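Local coordinates for protein serpin (Taeniopygia guttata, PDB 5HGC) that binds cortisol and may inhibit serine endopeptidases, at residues Thr155-Asp160 with Val318-Leu323; Ala102-Ala107 with Val166-Ser171; Asn270-Lys275 with Pro346-Phe351. One frame throughout, in Å; residues are numbered along the deposited sequence.

Interaction 1. Residues Thr155-Asp160 with Val318-Leu323; sequences TNLVKD and VHKASL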
ATOM      1  N   THR A 155      11.045   2.653  11.912  1.00 48.26           N
ATOM      2  CA  THR A 155      12.024   3.650  12.368  1.00 56.05           C
ATOM      3  C   THR A 155      12.712   4.183  11.092  1.00 59.66           C
ATOM      4  O   THR A 155      12.503   3.657   9.982  1.00 61.04           O
ATOM      5  CB  THR A 155      13.063   2.984  13.301  1.00 55.19           C
ATOM      6  OG1 THR A 155      13.653   1.906  12.588  1.00 57.05           O
ATOM      7  CG2 THR A 155      12.436   2.370  14.582  1.00 44.73           C
ATOM      8  N   ASN A 156      13.535   5.208  11.230  1.00 61.30           N
ATOM      9  CA  ASN A 156      14.401   5.649  10.096  1.00 67.39           C
ATOM     10  C   ASN A 156      13.710   5.927   8.786  1.00 64.01           C
ATOM     11  O   ASN A 156      14.230   5.519   7.734  1.00 73.75           O
ATOM     12  CB  ASN A 156      15.557   4.674   9.783  1.00 71.15           C
ATOM     13  CG  ASN A 156      16.478   4.434  10.965  1.00 85.86           C
ATOM     14  OD1 ASN A 156      16.674   5.306  11.833  1.00 85.52           O
ATOM     15  ND2 ASN A 156      17.067   3.237  11.002  1.00 82.87           N
ATOM     16  N   LEU A 157      12.582   6.640   8.844  1.00 48.24           N
ATOM     17  CA  LEU A 157      11.958   7.189   7.653  1.00 42.38           C
ATOM     18  C   LEU A 157      12.902   7.991   6.739  1.00 45.99           C
ATOM     19  O   LEU A 157      12.930   7.740   5.532  1.00 54.14           O
ATOM     20  CB  LEU A 157      10.728   8.036   8.000  1.00 42.02           C
ATOM     21  CG  LEU A 157       9.880   8.514   6.784  1.00 44.90           C
ATOM     22  CD1 LEU A 157       9.124   7.386   6.083  1.00 42.33           C
ATOM     23  CD2 LEU A 157       8.919   9.651   7.121  1.00 44.24           C
ATOM     24  N   VAL A 158      13.634   8.972   7.278  1.00 43.52           N
ATOM     25  CA  VAL A 158      14.506   9.839   6.445  1.00 41.51           C
ATOM     26  C   VAL A 158      15.973   9.784   6.917  1.00 44.63           C
ATOM     27  O   VAL A 158      16.211   9.507   8.097  1.00 42.09           O
ATOM     28  CB  VAL A 158      14.006  11.303   6.424  1.00 44.06           C
ATOM     29  CG1 VAL A 158      12.741  11.420   5.597  1.00 43.33           C
ATOM     30  CG2 VAL A 158      13.758  11.823   7.833  1.00 39.19           C
ATOM     31  N   LYS A 159      16.923  10.036   6.002  1.00 44.74           N
ATOM     32  CA  LYS A 159      18.393  10.032   6.245  1.00 52.35           C
ATOM     33  C   LYS A 159      18.948  11.081   5.294  1.00 59.30           C
ATOM     34  O   LYS A 159      18.497  11.151   4.138  1.00 59.97           O
ATOM     35  CB  LYS A 159      19.064   8.667   5.919  1.00 44.90           C
ATOM     36  N   ASP A 160      19.905  11.892   5.764  1.00 65.07           N
ATOM     37  CA  ASP A 160      20.526  12.982   4.945  1.00 72.68           C
ATOM     38  C   ASP A 160      19.493  13.878   4.212  1.00 68.70           C
ATOM     39  O   ASP A 160      19.293  13.722   2.980  1.00 67.82           O
ATOM     40  CB  ASP A 160      21.529  12.411   3.900  1.00 83.68           C
ATOM     41  CG  ASP A 160      22.700  11.655   4.530  1.00 92.48           C
ATOM     42  OD1 ASP A 160      23.272  12.116   5.555  1.00 90.81           O
ATOM     43  OD2 ASP A 160      23.059  10.589   3.975  1.00 87.28           O
ATOM     44  N   VAL A 318       8.236  10.942   1.047  1.00 35.67           N
ATOM     45  CA  VAL A 318       8.672   9.604   1.447  1.00 35.47           C
ATOM     46  C   VAL A 318       7.474   8.759   1.832  1.00 33.66           C
ATOM     47  O   VAL A 318       6.648   9.204   2.631  1.00 37.08           O
ATOM     48  CB  VAL A 318       9.665   9.636   2.609  1.00 36.44           C
ATOM     49  CG1 VAL A 318      10.224   8.234   2.845  1.00 37.22           C
ATOM     50  CG2 VAL A 318      10.818  10.549   2.214  1.00 40.82           C
ATOM     51  N   HIS A 319       7.376   7.566   1.233  1.00 29.60           N
ATOM     52  CA  HIS A 319       6.380   6.562   1.598  1.00 28.28           C
ATOM     53  C   HIS A 319       7.031   5.317   2.168  1.00 29.09           C
ATOM     54  O   HIS A 319       7.931   4.773   1.540  1.00 33.66           O
ATOM     55  CB  HIS A 319       5.546   6.186   0.404  1.00 29.90           C
ATOM     56  CG  HIS A 319       4.600   5.066   0.686  1.00 33.68           C
ATOM     57  ND1 HIS A 319       3.478   5.221   1.475  1.00 35.44           N
ATOM     58  CD2 HIS A 319       4.637   3.759   0.329  1.00 31.66           C
ATOM     59  CE1 HIS A 319       2.852   4.058   1.566  1.00 37.24           C
ATOM     60  NE2 HIS A 319       3.533   3.158   0.875  1.00 33.49           N
ATOM     61  N   LYS A 320       6.627   4.866   3.353  1.00 27.22           N
ATOM     62  CA  LYS A 320       7.173   3.604   3.877  1.00 28.44           C
ATOM     63  C   LYS A 320       6.030   2.681   4.315  1.00 29.81           C
ATOM     64  O   LYS A 320       5.185   3.076   5.144  1.00 31.22           O
ATOM     65  CB  LYS A 320       8.193   3.825   5.010  1.00 31.34           C
ATOM     66  CG  LYS A 320       9.055   2.614   5.391  1.00 36.06           C
ATOM     67  CD  LYS A 320      10.193   3.032   6.309  1.00 40.83           C
ATOM     68  CE  LYS A 320      11.330   2.000   6.462  1.00 42.73           C
ATOM     69  NZ  LYS A 320      11.242   0.995   7.587  1.00 44.08           N
ATOM     70  N   ALA A 321       5.984   1.477   3.735  1.00 26.19           N
ATOM     71  CA  ALA A 321       4.980   0.471   4.118  1.00 25.53           C
ATOM     72  C   ALA A 321       5.688  -0.716   4.723  1.00 26.43           C
ATOM     73  O   ALA A 321       6.752  -1.106   4.291  1.00 27.54           O
ATOM     74  CB  ALA A 321       4.122   0.032   2.947  1.00 20.82           C
ATOM     75  N   SER A 322       5.068  -1.320   5.712  1.00 26.91           N
ATOM     76  CA  SER A 322       5.701  -2.371   6.420  1.00 26.76           C
ATOM     77  C   SER A 322       4.677  -3.441   6.827  1.00 27.58           C
ATOM     78  O   SER A 322       3.543  -3.146   7.255  1.00 30.15           O
ATOM     79  CB  SER A 322       6.390  -1.737   7.602  1.00 28.90           C
ATOM     80  OG  SER A 322       7.177  -2.673   8.220  1.00 32.53           O
ATOM     81  N   LEU A 323       5.083  -4.689   6.718  1.00 28.26           N
ATOM     82  CA  LEU A 323       4.151  -5.810   6.870  1.00 27.74           C
ATOM     83  C   LEU A 323       4.840  -6.963   7.535  1.00 26.09           C
ATOM     84  O   LEU A 323       5.943  -7.337   7.157  1.00 27.53           O
ATOM     85  CB  LEU A 323       3.650  -6.247   5.481  1.00 26.29           C
ATOM     86  CG  LEU A 323       2.878  -7.583   5.373  1.00 28.24           C
ATOM     87  CD1 LEU A 323       1.459  -7.458   5.965  1.00 27.32           C
ATOM     88  CD2 LEU A 323       2.844  -8.133   3.934  1.00 24.74           C
TER
HETATM   89  O   HOH W   1      12.184   0.154  10.136  1.00 27.34           O
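Apolar packing carries most of this contact between the loop 155-160, which follows helix 135-149, and strand 316-325. Leu-157 and Val-318 meet end on, CD1 of Leu-157 standing 3.5 Å from CG1 of Val-318; CG anti to the backbone N (chi1 -172°) sends the leucine branch to the strand. The same CD1 also rests 3.8 Å from CB of Lys-320, leucine and lysine running antiparallel. Val-158 meets Val-318 at a slant, with CG1 of Val-158 4.0 Å from CG2 of Val-318. The polar part runs through one water. Lys-320 extends as far as CE and then bends (chi4 -91°), which places NZ 2.8 Å from water 1 in a weak hydrogen bond, while N of Thr-155 donates to that water at 3.3 Å. The loop is also held to helix 135-149, where Asn-143 OD1 accepts from the backbone N of Val-158. Aliphatic packing and a water bridge with one weak arm join the two segments, with no direct hydrogen bond between them, consistent with inhibitory serpins, in which helix F and the loop after it probably shift as the reactive loop inserts between the strands equivalent to 167-176 and 316-325.

Interaction 2. Residues Ala102-Ala107 with Val166-Ser171; sequences AIFVTA and VMLLAS. Unlike the reference sequence in segment 102-107: Ala-107 (reference Glu).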
ATOM      1  N   ALA A 102       1.787  12.773   7.360  1.00 28.97           N
ATOM      2  CA  ALA A 102       2.340  13.923   8.073  1.00 26.69           C
ATOM      3  C   ALA A 102       3.065  14.808   7.083  1.00 26.47           C
ATOM      4  O   ALA A 102       3.554  14.317   6.055  1.00 22.83           O
ATOM      5  CB  ALA A 102       3.238  13.526   9.234  1.00 23.06           C
ATOM      6  N   ILE A 103       3.041  16.118   7.373  1.00 24.00           N
ATOM      7  CA  ILE A 103       3.865  17.100   6.697  1.00 22.16           C
ATOM      8  C   ILE A 103       4.833  17.795   7.624  1.00 20.65           C
ATOM      9  O   ILE A 103       4.502  18.093   8.757  1.00 22.63           O
ATOM     10  CB  ILE A 103       3.097  18.104   5.823  1.00 22.97           C
ATOM     11  CG1 ILE A 103       2.111  18.939   6.631  1.00 25.53           C
ATOM     12  CG2 ILE A 103       2.397  17.364   4.721  1.00 23.23           C
ATOM     13  CD1 ILE A 103       1.511  20.147   5.905  1.00 27.35           C
ATOM     14  N   PHE A 104       6.052  17.980   7.137  1.00 20.45           N
ATOM     15  CA  PHE A 104       7.093  18.703   7.847  1.00 22.11           C
ATOM     16  C   PHE A 104       7.443  19.912   6.987  1.00 23.47           C
ATOM     17  O   PHE A 104       7.940  19.747   5.849  1.00 23.97           O
ATOM     18  CB  PHE A 104       8.269  17.770   8.115  1.00 20.58           C
ATOM     19  CG  PHE A 104       7.895  16.605   8.967  1.00 21.05           C
ATOM     20  CD1 PHE A 104       7.382  15.394   8.373  1.00 20.95           C
ATOM     21  CD2 PHE A 104       8.007  16.686  10.389  1.00 20.02           C
ATOM     22  CE1 PHE A 104       7.015  14.302   9.200  1.00 19.21           C
ATOM     23  CE2 PHE A 104       7.665  15.591  11.207  1.00 18.75           C
ATOM     24  CZ  PHE A 104       7.161  14.405  10.609  1.00 20.68           C
ATOM     25  N   VAL A 105       7.063  21.100   7.461  1.00 22.94           N
ATOM     26  CA  VAL A 105       7.138  22.322   6.624  1.00 26.47           C
ATOM     27  C   VAL A 105       8.208  23.214   7.254  1.00 31.70           C
ATOM     28  O   VAL A 105       8.293  23.324   8.508  1.00 32.55           O
ATOM     29  CB  VAL A 105       5.789  23.094   6.516  1.00 25.86           C
ATOM     30  CG1 VAL A 105       5.863  24.304   5.542  1.00 26.63           C
ATOM     31  CG2 VAL A 105       4.697  22.167   6.010  1.00 26.08           C
ATOM     32  N   THR A 106       9.045  23.826   6.405  1.00 31.44           N
ATOM     33  CA  THR A 106      10.043  24.784   6.895  1.00 30.67           C
ATOM     34  C   THR A 106       9.410  25.855   7.779  1.00 31.00           C
ATOM     35  O   THR A 106       8.344  26.409   7.446  1.00 33.99           O
ATOM     36  CB  THR A 106      10.829  25.444   5.766  1.00 30.55           C
ATOM     37  OG1 THR A 106      11.576  26.523   6.316  1.00 33.53           O
ATOM     38  CG2 THR A 106       9.929  25.980   4.677  1.00 33.11           C
ATOM     39  N   ALA A 107      10.047  26.099   8.921  1.00 28.05           N
ATOM     40  CA  ALA A 107       9.690  27.206   9.807  1.00 27.89           C
ATOM     41  C   ALA A 107       9.621  28.564   9.073  1.00 26.33           C
ATOM     42  O   ALA A 107       8.893  29.455   9.482  1.00 25.30           O
ATOM     43  CB  ALA A 107      10.643  27.248  10.995  1.00 25.86           C
ATOM     44  N   VAL A 166      11.759  22.514   1.629  1.00 32.41           N
ATOM     45  CA  VAL A 166      10.640  23.379   1.913  1.00 35.78           C
ATOM     46  C   VAL A 166       9.592  22.550   2.694  1.00 36.64           C
ATOM     47  O   VAL A 166       9.217  22.910   3.814  1.00 35.18           O
ATOM     48  CB  VAL A 166      10.147  24.001   0.594  1.00 37.16           C
ATOM     49  CG1 VAL A 166       8.841  24.727   0.773  1.00 41.72           C
ATOM     50  CG2 VAL A 166      11.183  24.994   0.066  1.00 43.38           C
ATOM     51  N   MET A 167       9.167  21.416   2.110  1.00 37.50           N
ATOM     52  CA  MET A 167       8.160  20.510   2.712  1.00 34.10           C
ATOM     53  C   MET A 167       8.462  19.047   2.396  1.00 32.89           C
ATOM     54  O   MET A 167       8.730  18.682   1.241  1.00 33.90           O
ATOM     55  CB  MET A 167       6.754  20.889   2.236  1.00 35.05           C
ATOM     56  CG  MET A 167       5.701  19.859   2.553  1.00 37.00           C
ATOM     57  SD  MET A 167       4.031  20.468   2.305  1.00 37.98           S
ATOM     58  CE  MET A 167       3.996  20.704   0.542  1.00 39.62           C
ATOM     59  N   LEU A 168       8.468  18.248   3.449  1.00 28.65           N
ATOM     60  CA  LEU A 168       8.479  16.815   3.399  1.00 28.86           C
ATOM     61  C   LEU A 168       7.044  16.270   3.609  1.00 29.05           C
ATOM     62  O   LEU A 168       6.427  16.512   4.641  1.00 27.36           O
ATOM     63  CB  LEU A 168       9.412  16.297   4.508  1.00 29.16           C
ATOM     64  CG  LEU A 168       9.416  14.771   4.686  1.00 34.51           C
ATOM     65  CD1 LEU A 168       9.916  14.061   3.424  1.00 39.10           C
ATOM     66  CD2 LEU A 168      10.217  14.304   5.882  1.00 31.61           C
ATOM     67  N   LEU A 169       6.497  15.553   2.632  1.00 32.89           N
ATOM     68  CA  LEU A 169       5.227  14.800   2.841  1.00 30.72           C
ATOM     69  C   LEU A 169       5.592  13.391   3.202  1.00 31.41           C
ATOM     70  O   LEU A 169       6.230  12.710   2.410  1.00 31.58           O
ATOM     71  CB  LEU A 169       4.361  14.819   1.586  1.00 29.06           C
ATOM     72  CG  LEU A 169       3.040  14.045   1.572  1.00 30.75           C
ATOM     73  CD1 LEU A 169       2.015  14.518   2.598  1.00 27.23           C
ATOM     74  CD2 LEU A 169       2.475  14.187   0.166  1.00 30.90           C
ATOM     75  N   ALA A 170       5.246  12.972   4.410  1.00 29.29           N
ATOM     76  CA  ALA A 170       5.461  11.582   4.838  1.00 30.88           C
ATOM     77  C   ALA A 170       4.130  10.733   4.846  1.00 35.82           C
ATOM     78  O   ALA A 170       3.142  11.152   5.487  1.00 37.20           O
ATOM     79  CB  ALA A 170       6.101  11.554   6.211  1.00 26.43           C
ATOM     80  N   SER A 171       4.081   9.580   4.134  1.00 33.67           N
ATOM     81  CA  SER A 171       3.053   8.569   4.476  1.00 29.79           C
ATOM     82  C   SER A 171       3.682   7.264   4.875  1.00 29.20           C
ATOM     83  O   SER A 171       4.643   6.780   4.248  1.00 26.90           O
ATOM     84  CB  SER A 171       1.960   8.372   3.432  1.00 29.43           C
ATOM     85  OG  SER A 171       2.547   7.753   2.312  1.00 31.13           O
TER
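Phe-104 and Leu-168 form a hydrogen-bonded pair of antiparallel strands 100-106 and 167-176, and their ring and isobutyl group leave the sheet together. The Phe-104 ring, its CG anti to the carbonyl carbon (chi1 -61°), comes alongside the leucine branch, CD1 of Phe-104 standing 3.9 Å from CD2 of Leu-168. Farther out, CE1 of the ring approaches CB of Ala-170 at 4.2 Å, so the alanine methyl sits at the ring edge, near its plane. Ala-102, paired with Ala-170, lies on this same face.

The opposite face carries Ile-103, Val-105, Met-167 and Leu-169. Ile-103 and Leu-169 meet at a slant: CG1 of the isoleucine takes the crowded position between backbone N and carbonyl carbon (chi1 61°), which turns CG2 to CD1 of Leu-169 at 3.6 Å. Val-105 and Met-167 flank each other as they leave the sheet, CG2 of Val-105 4.1 Å from the thioether SD of Met-167.

Five backbone hydrogen bonds fix this register. Ala-102 with Ala-170 and Phe-104 with Leu-168 each exchange two, and N of Thr-106 gives the last to O of Val-166 at 2.8 Å. There CG2 of Thr-106 presses to 3.3 Å from that same Val-166 O, while OG1 bonds to N of Ala-108.

Strand 100-106 is flanked on its other edge by strand 126-130, whose Phe-128 ring lies nearly parallel to that of Phe-104; strand 167-176 is flanked by strand 316-325. Helix 135-149 covers the Phe-104 face, with Ile-142 on Phe-104 and Leu-168 and Tyr-145 on Ala-102, as helix F lies across sheet A in serpins.

Interaction 3. Residues Asn270-Lys275 with Pro346-Phe351; sequences NLYFPK and PPTIEF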
ATOM      1  N   ASN A 270      -2.676 -28.587  -0.052  1.00 24.53           N
ATOM      2  CA  ASN A 270      -1.541 -28.367   0.798  1.00 26.30           C
ATOM      3  C   ASN A 270      -0.947 -27.050   0.399  1.00 28.42           C
ATOM      4  O   ASN A 270      -0.639 -26.844  -0.808  1.00 30.12           O
ATOM      5  CB  ASN A 270      -0.545 -29.475   0.569  1.00 25.69           C
ATOM      6  CG  ASN A 270      -1.104 -30.790   1.035  1.00 28.09           C
ATOM      7  OD1 ASN A 270      -1.483 -30.921   2.202  1.00 27.74           O
ATOM      8  ND2 ASN A 270      -1.277 -31.725   0.111  1.00 26.36           N
ATOM      9  N   LEU A 271      -0.839 -26.158   1.391  1.00 27.92           N
ATOM     10  CA  LEU A 271      -0.405 -24.776   1.157  1.00 30.81           C
ATOM     11  C   LEU A 271       0.855 -24.531   1.943  1.00 32.71           C
ATOM     12  O   LEU A 271       0.902 -24.785   3.170  1.00 32.07           O
ATOM     13  CB  LEU A 271      -1.486 -23.736   1.485  1.00 30.00           C
ATOM     14  CG  LEU A 271      -1.151 -22.286   1.092  1.00 32.83           C
ATOM     15  CD1 LEU A 271      -0.884 -22.041  -0.399  1.00 28.41           C
ATOM     16  CD2 LEU A 271      -2.270 -21.372   1.610  1.00 32.85           C
ATOM     17  N   TYR A 272       1.864 -24.083   1.200  1.00 28.50           N
ATOM     18  CA  TYR A 272       3.126 -23.715   1.740  1.00 29.41           C
ATOM     19  C   TYR A 272       3.341 -22.252   1.419  1.00 27.64           C
ATOM     20  O   TYR A 272       3.289 -21.827   0.252  1.00 28.17           O
ATOM     21  CB  TYR A 272       4.244 -24.569   1.145  1.00 32.32           C
ATOM     22  CG  TYR A 272       4.249 -25.988   1.633  1.00 36.63           C
ATOM     23  CD1 TYR A 272       4.945 -26.347   2.796  1.00 39.00           C
ATOM     24  CD2 TYR A 272       3.572 -26.984   0.928  1.00 35.84           C
ATOM     25  CE1 TYR A 272       4.952 -27.656   3.252  1.00 39.19           C
ATOM     26  CE2 TYR A 272       3.576 -28.288   1.370  1.00 37.40           C
ATOM     27  CZ  TYR A 272       4.266 -28.617   2.529  1.00 41.27           C
ATOM     28  OH  TYR A 272       4.225 -29.911   2.978  1.00 47.75           O
ATOM     29  N   PHE A 273       3.577 -21.475   2.464  1.00 28.35           N
ATOM     30  CA  PHE A 273       3.687 -20.024   2.314  1.00 28.73           C
ATOM     31  C   PHE A 273       4.700 -19.472   3.280  1.00 25.76           C
ATOM     32  O   PHE A 273       4.667 -19.840   4.423  1.00 29.67           O
ATOM     33  CB  PHE A 273       2.340 -19.330   2.489  1.00 26.66           C
ATOM     34  CG  PHE A 273       2.368 -17.906   2.055  1.00 26.84           C
ATOM     35  CD1 PHE A 273       2.488 -17.587   0.712  1.00 25.47           C
ATOM     36  CD2 PHE A 273       2.345 -16.879   2.993  1.00 28.26           C
ATOM     37  CE1 PHE A 273       2.544 -16.274   0.283  1.00 26.00           C
ATOM     38  CE2 PHE A 273       2.411 -15.537   2.586  1.00 31.16           C
ATOM     39  CZ  PHE A 273       2.509 -15.232   1.220  1.00 31.20           C
ATOM     40  N   PRO A 274       5.624 -18.613   2.828  1.00 25.29           N
ATOM     41  CA  PRO A 274       6.690 -18.215   3.775  1.00 27.98           C
ATOM     42  C   PRO A 274       6.218 -17.310   4.973  1.00 32.41           C
ATOM     43  O   PRO A 274       5.341 -16.471   4.793  1.00 30.76           O
ATOM     44  CB  PRO A 274       7.671 -17.461   2.887  1.00 26.13           C
ATOM     45  CG  PRO A 274       6.882 -16.981   1.735  1.00 26.68           C
ATOM     46  CD  PRO A 274       5.830 -18.022   1.492  1.00 26.12           C
ATOM     47  N   LYS A 275       6.734 -17.569   6.179  1.00 33.47           N
ATOM     48  CA  LYS A 275       6.744 -16.607   7.263  1.00 33.65           C
ATOM     49  C   LYS A 275       7.836 -15.601   6.947  1.00 33.56           C
ATOM     50  O   LYS A 275       8.992 -15.966   6.863  1.00 39.38           O
ATOM     51  CB  LYS A 275       7.042 -17.287   8.595  1.00 37.27           C
ATOM     52  CG  LYS A 275       7.261 -16.317   9.755  1.00 40.69           C
ATOM     53  CD  LYS A 275       7.572 -17.010  11.077  1.00 42.74           C
ATOM     54  CE  LYS A 275       8.475 -16.144  11.955  1.00 45.59           C
ATOM     55  NZ  LYS A 275       8.607 -16.761  13.297  1.00 46.09           N
ATOM     56  N   PRO A 346      -4.541 -34.684  -2.698  1.00 27.59           N
ATOM     57  CA  PRO A 346      -4.875 -33.259  -2.914  1.00 26.38           C
ATOM     58  C   PRO A 346      -3.684 -32.459  -3.513  1.00 26.65           C
ATOM     59  O   PRO A 346      -2.486 -32.836  -3.345  1.00 22.00           O
ATOM     60  CB  PRO A 346      -5.218 -32.739  -1.495  1.00 29.35           C
ATOM     61  CG  PRO A 346      -5.123 -33.935  -0.562  1.00 32.30           C
ATOM     62  CD  PRO A 346      -4.406 -35.051  -1.258  1.00 28.47           C
ATOM     63  N   PRO A 347      -3.990 -31.361  -4.219  1.00 27.04           N
ATOM     64  CA  PRO A 347      -2.899 -30.501  -4.787  1.00 27.00           C
ATOM     65  C   PRO A 347      -2.019 -29.912  -3.688  1.00 27.45           C
ATOM     66  O   PRO A 347      -2.446 -29.850  -2.516  1.00 25.65           O
ATOM     67  CB  PRO A 347      -3.645 -29.383  -5.516  1.00 24.60           C
ATOM     68  CG  PRO A 347      -5.052 -29.510  -5.064  1.00 26.28           C
ATOM     69  CD  PRO A 347      -5.324 -30.926  -4.637  1.00 24.87           C
ATOM     70  N   THR A 348      -0.789 -29.559  -4.056  1.00 26.32           N
ATOM     71  CA  THR A 348       0.118 -28.839  -3.181  1.00 28.65           C
ATOM     72  C   THR A 348       0.502 -27.566  -3.921  1.00 31.15           C
ATOM     73  O   THR A 348       0.898 -27.651  -5.081  1.00 32.22           O
ATOM     74  CB  THR A 348       1.380 -29.678  -2.926  1.00 29.54           C
ATOM     75  OG1 THR A 348       0.999 -30.881  -2.287  1.00 28.24           O
ATOM     76  CG2 THR A 348       2.376 -28.978  -2.021  1.00 28.80           C
ATOM     77  N   ILE A 349       0.359 -26.406  -3.276  1.00 30.81           N
ATOM     78  CA  ILE A 349       0.864 -25.122  -3.818  1.00 30.26           C
ATOM     79  C   ILE A 349       1.926 -24.602  -2.857  1.00 32.08           C
ATOM     80  O   ILE A 349       1.692 -24.494  -1.647  1.00 31.28           O
ATOM     81  CB  ILE A 349      -0.223 -24.028  -3.952  1.00 30.86           C
ATOM     82  CG1 ILE A 349      -1.466 -24.534  -4.730  1.00 34.38           C
ATOM     83  CG2 ILE A 349       0.335 -22.729  -4.559  1.00 28.52           C
ATOM     84  CD1 ILE A 349      -1.214 -25.031  -6.144  1.00 33.90           C
ATOM     85  N   GLU A 350       3.102 -24.307  -3.399  1.00 31.53           N
ATOM     86  CA  GLU A 350       4.217 -23.883  -2.574  1.00 35.03           C
ATOM     87  C   GLU A 350       4.798 -22.551  -3.060  1.00 32.92           C
ATOM     88  O   GLU A 350       5.314 -22.461  -4.156  1.00 31.89           O
ATOM     89  CB  GLU A 350       5.275 -24.977  -2.509  1.00 40.31           C
ATOM     90  CG  GLU A 350       6.520 -24.500  -1.789  1.00 53.63           C
ATOM     91  CD  GLU A 350       7.487 -25.598  -1.424  1.00 59.60           C
ATOM     92  OE1 GLU A 350       7.578 -26.599  -2.189  1.00 65.03           O
ATOM     93  OE2 GLU A 350       8.142 -25.420  -0.365  1.00 55.77           O
ATOM     94  N   PHE A 351       4.681 -21.498  -2.262  1.00 30.26           N
ATOM     95  CA  PHE A 351       5.194 -20.200  -2.704  1.00 29.02           C
ATOM     96  C   PHE A 351       6.677 -20.188  -2.392  1.00 30.11           C
ATOM     97  O   PHE A 351       7.111 -19.804  -1.306  1.00 34.52           O
ATOM     98  CB  PHE A 351       4.432 -19.083  -1.999  1.00 25.40           C
ATOM     99  CG  PHE A 351       3.087 -18.820  -2.605  1.00 24.54           C
ATOM    100  CD1 PHE A 351       1.988 -19.679  -2.322  1.00 23.59           C
ATOM    101  CD2 PHE A 351       2.910 -17.746  -3.487  1.00 21.17           C
ATOM    102  CE1 PHE A 351       0.741 -19.469  -2.912  1.00 22.28           C
ATOM    103  CE2 PHE A 351       1.663 -17.530  -4.059  1.00 24.06           C
ATOM    104  CZ  PHE A 351       0.573 -18.391  -3.797  1.00 23.02           C
TER
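The carbonyl O of Asn-270 is held by two contacts, one hydrogen bond and one weaker CA-H...O approach: N of Ile-349 donates to it at 2.7 Å, nearly along the C=O axis (172°), and CA of Thr-348 comes to 3.2 Å. Around it runs a parallel ladder in which Asn-270 N reaches Pro-347 O, Tyr-272 N reaches Ile-349 O, and Phe-351 N reaches Tyr-272 O at 2.9 Å from 33° above the carbonyl plane.

On one face, an edge of the Tyr-272 ring meets Thr-348, CE2 of the tyrosine lying 3.7 Å from CG2 of the threonine. CG of Glu-350 packs on CB of Tyr-272, and the carboxylate continues to a salt bridge with Arg-191, which also makes a cation-pi contact with Tyr-272.

At the C-terminal end of the ladder Phe-273 and Phe-351 form a T-shaped pair, the edge of Phe-273 toward the face of Phe-351, centroids 5.3 Å apart and planes at 77°. CD1 of Leu-271 touches the Phe-351 ring edge, 3.9 Å from CE1. An alanine in place of Phe-351 removes the ring that receives the Phe-273 edge, and would probably loosen the packing round Leu-271 and Phe-273.

Strand 348-350, s1C of the serpin fold, is therefore joined to its neighbour by main-chain bonds; the Leu-271 and Ile-349 face leads to the buried Phe-273/Phe-351 pair, while the other carries Asn-270, Tyr-272 and Glu-350, partly exposed, and the exposed Thr-348.

Interactions 1 and 2 touch, their centres 14 Å apart, in sheet A. Ser-171 joins them through probable hydrogen bonds, its OG to ND1 of His-319 at 2.8 Å and its O to N of Lys-320; Leu-157 packs on Ala-170. Strands 167-176 and 316-325 are direct parallel neighbours, as in a serpin whose reactive loop has not inserted. Interaction 3 lies in sheet C, its nearest atoms about 8 Å from interaction 1; strand 265-283, broken by a bulge or short loop, pairs with both 348-350 and 316-325. Phe-351 packs on Leu-237 of strand 233-240, which contributes Thr-234 and Phe-236 to the cortisol pocket. The diamino sugar lies about 14 Å from the Ile-103 side chain.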